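Local coordinates for protein AvrA (Salmonella typhimurium, PDB 6BE0) that probably transfers acetyl groups from acetyl-CoA to serine and threonine side chains of target proteins, as a bacterial effector of the YopJ family, at residues 40-43 with 44-47; 56-59 with 60-64. One frame throughout, in Å; residues are numbered along the deposited sequence.

Interaction 1 of 2, residues 40-43 with 44-47; sequences TEAL and TRIV. Unlike the reference sequence in segment 44-47: Arg-45 (reference Cys).
With its first torsion at -53°, Thr-44 holds OG1 beside its own backbone N and turns the hydroxyl back along the helix onto Thr-40 O, while CG2 takes the position anti to N. Arg-45 likewise sends CG back beside its N, and a bend at the third torsion (chi3 -74°) folds the guanidinium over the preceding turn. Thr-40 O is gripped twice: Thr-44 N donates at 2.9 Å, and the hydroxyl adds a second bond to the amide's, Thr-44 OG1 donating to the same oxygen at 2.7 Å. The two donors approach from opposite faces of the carbonyl plane, the hydroxyl standing well above it and the amide tilted less steeply. This pair of hydrogen bonds lies in the first turn of helix 40-55, whose i to i+4 ladder continues with Arg-45 N to Glu-41 O, Ile-46 N to Ala-42 O and Val-47 N to Leu-43 O, the last at 3.0 Å.

The Arg-45 guanidinium, at a position where the reference sequence has cysteine, lies with one face over Ala-42 CA and Glu-41 O, both offset toward its rim. NH2 comes to 3.8 Å from Ala-42 CB, and NH1 to 4.0 Å from Glu-41 CB. The Glu-41 chain runs on extended, leaving OE1 4.6 Å from Arg-45 NH1; that separation is too long for a salt bridge, though the opposite charges probably still attract. Next along the chain, Ile-46 lays CG1 against Ala-42 O, one turn back, at 3.2 Å. On the buried flank, Leu-43 CD1 approaches Val-47 CG2 at 4.4 Å, a loose apolar contact. Leu-43 also packs on Tyr-296 and Leu-300, and Val-47 on Lys-297, so this flank faces the C-terminal helix 287-300.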
loop_
_atom_site.group_PDB
_atom_site.type_symbol
_atom_site.label_atom_id
_atom_site.label_comp_id
_atom_site.label_asym_id
_atom_site.label_seq_id
_atom_site.Cartn_x
_atom_site.Cartn_y
_atom_site.Cartn_z
ATOM N N THR A 40 3.935 -0.838 25.731
ATOM C CA THR A 40 3.773 -2.258 25.436
ATOM C C THR A 40 2.538 -2.840 26.115
ATOM O O THR A 40 1.844 -3.681 25.541
ATOM C CB THR A 40 5.005 -3.065 25.880
ATOM O OG1 THR A 40 5.115 -3.026 27.308
ATOM C CG2 THR A 40 6.272 -2.498 25.256
ATOM N N GLU A 41 2.275 -2.394 27.340
ATOM C CA GLU A 41 1.104 -2.844 28.082
ATOM C C GLU A 41 -0.171 -2.559 27.299
ATOM O O GLU A 41 -1.009 -3.442 27.115
ATOM C CB GLU A 41 1.041 -2.164 29.452
ATOM C CG GLU A 41 2.164 -2.562 30.398
ATOM C CD GLU A 41 1.999 -1.966 31.783
ATOM O OE1 GLU A 41 1.230 -0.992 31.928
ATOM O OE2 GLU A 41 2.635 -2.477 32.729
ATOM N N ALA A 42 -0.304 -1.322 26.833
ATOM C CA ALA A 42 -1.484 -0.901 26.090
ATOM C C ALA A 42 -1.605 -1.647 24.763
ATOM O O ALA A 42 -2.701 -2.040 24.364
ATOM C CB ALA A 42 -1.448 0.597 25.850
ATOM N N LEU A 43 -0.480 -1.838 24.082
ATOM C CA LEU A 43 -0.484 -2.522 22.793
ATOM C C LEU A 43 -0.916 -3.974 22.946
ATOM O O LEU A 43 -1.604 -4.519 22.087
ATOM C CB LEU A 43 0.898 -2.460 22.136
ATOM C CG LEU A 43 1.027 -3.211 20.806
ATOM C CD1 LEU A 43 0.022 -2.695 19.785
ATOM C CD2 LEU A 43 2.444 -3.106 20.262
ATOM N N THR A 44 -0.506 -4.601 24.045
ATOM C CA THR A 44 -0.841 -5.999 24.288
ATOM C C THR A 44 -2.349 -6.160 24.448
ATOM O O THR A 44 -2.945 -7.092 23.903
ATOM C CB THR A 44 -0.131 -6.546 25.540
ATOM O OG1 THR A 44 1.277 -6.295 25.444
ATOM C CG2 THR A 44 -0.366 -8.043 25.680
ATOM N N ARG A 45 -2.959 -5.247 25.197
ATOM C CA ARG A 45 -4.408 -5.239 25.361
ATOM C C ARG A 45 -5.094 -5.048 24.011
ATOM O O ARG A 45 -6.113 -5.678 23.727
ATOM C CB ARG A 45 -4.837 -4.137 26.334
ATOM C CG ARG A 45 -4.304 -4.317 27.749
ATOM C CD ARG A 45 -4.981 -3.375 28.741
ATOM N NE ARG A 45 -4.541 -1.987 28.600
ATOM C CZ ARG A 45 -3.567 -1.422 29.311
ATOM N NH1 ARG A 45 -2.902 -2.116 30.227
ATOM N NH2 ARG A 45 -3.253 -0.151 29.105
ATOM N N ILE A 46 -4.520 -4.182 23.180
ATOM C CA ILE A 46 -5.071 -3.896 21.858
ATOM C C ILE A 46 -5.091 -5.150 20.985
ATOM O O ILE A 46 -6.100 -5.453 20.347
ATOM C CB ILE A 46 -4.269 -2.776 21.149
ATOM C CG1 ILE A 46 -4.579 -1.425 21.796
ATOM C CG2 ILE A 46 -4.596 -2.715 19.653
ATOM C CD1 ILE A 46 -3.637 -0.309 21.390
ATOM N N VAL A 47 -3.975 -5.874 20.959
ATOM C CA VAL A 47 -3.864 -7.081 20.144
ATOM C C VAL A 47 -4.979 -8.070 20.475
ATOM O O VAL A 47 -5.566 -8.675 19.577
ATOM C CB VAL A 47 -2.492 -7.770 20.340
ATOM C CG1 VAL A 47 -2.475 -9.164 19.706
ATOM C CG2 VAL A 47 -1.381 -6.914 19.754
#

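Interaction 2 of 2, residues 56-59 with 60-64; sequences DGSW and IHISY
Trp-59 leaves the backbone with CB 3.5 Å from Tyr-64 OH, which also lies close to Trp-59 CA; the phenol is hydrogen-bonded to Glu-53 of helix 40-55. With chi1 at 61°, CG sits between the backbone N and the carbonyl carbon, folding the indole across the start of the next residue. CG and CD2 consequently both lie against Ile-60 N, and CE3, farther out, meets Ile-60 CA at 3.5 Å. The six-membered ring completes the contact: Ile-60 CB stands 4.0 Å from its centroid, only 8° off the normal, a CH-pi contact over the face. Beyond the segment, His-289 meets the indole edge-to-face.

Asp-56 and Ser-58 form an Asx turn: OD2 of Asp-56 accepts from Ser-58 N at 2.9 Å on its anti side. The Ser-58 hydroxyl adds a bond to the same oxygen, OG donating to Asp-56 OD2 at 2.7 Å on the syn side, from the same face of the carboxylate. Ser-58 O in turn lies under one face of the His-61 imidazole and takes a weak bond from His-61 N. Ile-62 brings CG1 to 3.3 Å from this same carbonyl oxygen, and its own N donates to Trp-59 O from high above the carbonyl plane.

Gly-57, with positive phi, is where the chain leaves helical geometry after helix 40-55. Together these contacts form a compact turn between that helix and helix 65-82, at the margin of the coenzyme A site, with the Ile-60 side chain about 4 Å from the bound cofactor.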
loop_
_atom_site.group_PDB
_atom_site.type_symbol
_atom_site.label_atom_id
_atom_site.label_comp_id
_atom_site.label_asym_id
_atom_site.label_seq_id
_atom_site.Cartn_x
_atom_site.Cartn_y
_atom_site.Cartn_z
ATOM N N ASP A 56 -15.909 -12.535 17.104
ATOM C CA ASP A 56 -17.315 -12.201 17.335
ATOM C C ASP A 56 -17.929 -11.469 16.138
ATOM O O ASP A 56 -19.137 -11.233 16.098
ATOM C CB ASP A 56 -17.471 -11.365 18.614
ATOM C CG ASP A 56 -16.684 -10.065 18.579
ATOM O OD1 ASP A 56 -16.337 -9.558 19.667
ATOM O OD2 ASP A 56 -16.413 -9.542 17.480
ATOM N N GLY A 57 -17.091 -11.109 15.169
ATOM C CA GLY A 57 -17.564 -10.526 13.924
ATOM C C GLY A 57 -17.784 -9.024 13.959
ATOM O O GLY A 57 -18.247 -8.443 12.977
ATOM N N SER A 58 -17.453 -8.388 15.079
ATOM C CA SER A 58 -17.657 -6.948 15.225
ATOM C C SER A 58 -16.577 -6.140 14.509
ATOM O O SER A 58 -16.660 -4.913 14.435
ATOM C CB SER A 58 -17.687 -6.562 16.705
ATOM O OG SER A 58 -16.449 -6.849 17.330
ATOM N N TRP A 59 -15.566 -6.828 13.987
ATOM C CA TRP A 59 -14.452 -6.166 13.313
ATOM C C TRP A 59 -14.913 -5.313 12.139
ATOM O O TRP A 59 -14.310 -4.285 11.830
ATOM C CB TRP A 59 -13.435 -7.199 12.816
ATOM C CG TRP A 59 -14.004 -8.173 11.818
ATOM C CD1 TRP A 59 -14.620 -9.358 12.092
ATOM C CD2 TRP A 59 -14.008 -8.041 10.389
ATOM N NE1 TRP A 59 -15.005 -9.974 10.927
ATOM C CE2 TRP A 59 -14.642 -9.186 9.867
ATOM C CE3 TRP A 59 -13.536 -7.069 9.502
ATOM C CZ2 TRP A 59 -14.817 -9.385 8.499
ATOM C CZ3 TRP A 59 -13.712 -7.270 8.143
ATOM C CH2 TRP A 59 -14.346 -8.418 7.657
ATOM N N ILE A 60 -15.987 -5.746 11.489
ATOM C CA ILE A 60 -16.406 -5.138 10.235
ATOM C C ILE A 60 -16.916 -3.704 10.403
ATOM O O ILE A 60 -16.768 -2.890 9.490
ATOM C CB ILE A 60 -17.496 -5.988 9.548
ATOM C CG1 ILE A 60 -17.807 -5.419 8.163
ATOM C CG2 ILE A 60 -18.756 -6.063 10.407
ATOM C CD1 ILE A 60 -18.254 -6.459 7.163
ATOM N N HIS A 61 -17.501 -3.393 11.559
ATOM C CA HIS A 61 -18.010 -2.043 11.818
ATOM C C HIS A 61 -17.209 -1.323 12.909
ATOM O O HIS A 61 -17.726 -0.436 13.587
ATOM C CB HIS A 61 -19.499 -2.088 12.190
ATOM C CG HIS A 61 -19.818 -2.980 13.348
ATOM N ND1 HIS A 61 -19.286 -2.792 14.607
ATOM C CD2 HIS A 61 -20.632 -4.058 13.441
ATOM C CE1 HIS A 61 -19.752 -3.720 15.422
ATOM N NE2 HIS A 61 -20.571 -4.502 14.741
ATOM N N ILE A 62 -15.945 -1.708 13.061
ATOM C CA ILE A 62 -14.999 -0.981 13.906
ATOM C C ILE A 62 -13.946 -0.310 13.027
ATOM O O ILE A 62 -13.479 -0.899 12.050
ATOM C CB ILE A 62 -14.309 -1.914 14.931
ATOM C CG1 ILE A 62 -15.307 -2.351 16.004
ATOM C CG2 ILE A 62 -13.117 -1.218 15.594
ATOM C CD1 ILE A 62 -14.807 -3.473 16.898
ATOM N N SER A 63 -13.576 0.919 13.379
ATOM C CA SER A 63 -12.530 1.645 12.668
ATOM C C SER A 63 -11.200 1.524 13.405
ATOM O O SER A 63 -11.114 1.817 14.599
ATOM C CB SER A 63 -12.907 3.117 12.506
ATOM O OG SER A 63 -11.850 3.843 11.903
ATOM N N TYR A 64 -10.170 1.091 12.683
ATOM C CA TYR A 64 -8.840 0.888 13.252
ATOM C C TYR A 64 -7.844 1.950 12.791
ATOM O O TYR A 64 -6.667 1.895 13.150
ATOM C CB TYR A 64 -8.317 -0.500 12.876
ATOM C CG TYR A 64 -9.209 -1.632 13.326
ATOM C CD1 TYR A 64 -9.175 -2.088 14.637
ATOM C CD2 TYR A 64 -10.085 -2.247 12.441
ATOM C CE1 TYR A 64 -9.988 -3.122 15.055
ATOM C CE2 TYR A 64 -10.903 -3.284 12.850
ATOM C CZ TYR A 64 -10.848 -3.719 14.158
ATOM O OH TYR A 64 -11.659 -4.750 14.571
#

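In the fold
The modelled chain begins just before helix 40-55, where interaction 1 joins the first two turns. The helix then runs on to the loop holding interaction 2, which leads into helix 65-82. The two contacts are in series, neither nested nor crossed; each is local and closes only a short piece of chain. Their centres lie about 18 Å apart and their nearest atoms about 7 Å, so the two do not touch. Interaction 1 faces helix 287-300, bringing the start of the modelled chain beside its C-terminal helix. Interaction 2 borders bound coenzyme A, and through Glu-53 it is tied back to the helix that carries interaction 1. It also makes weak hydrogen bonds to Ser-184, in the loop before helix 186-199.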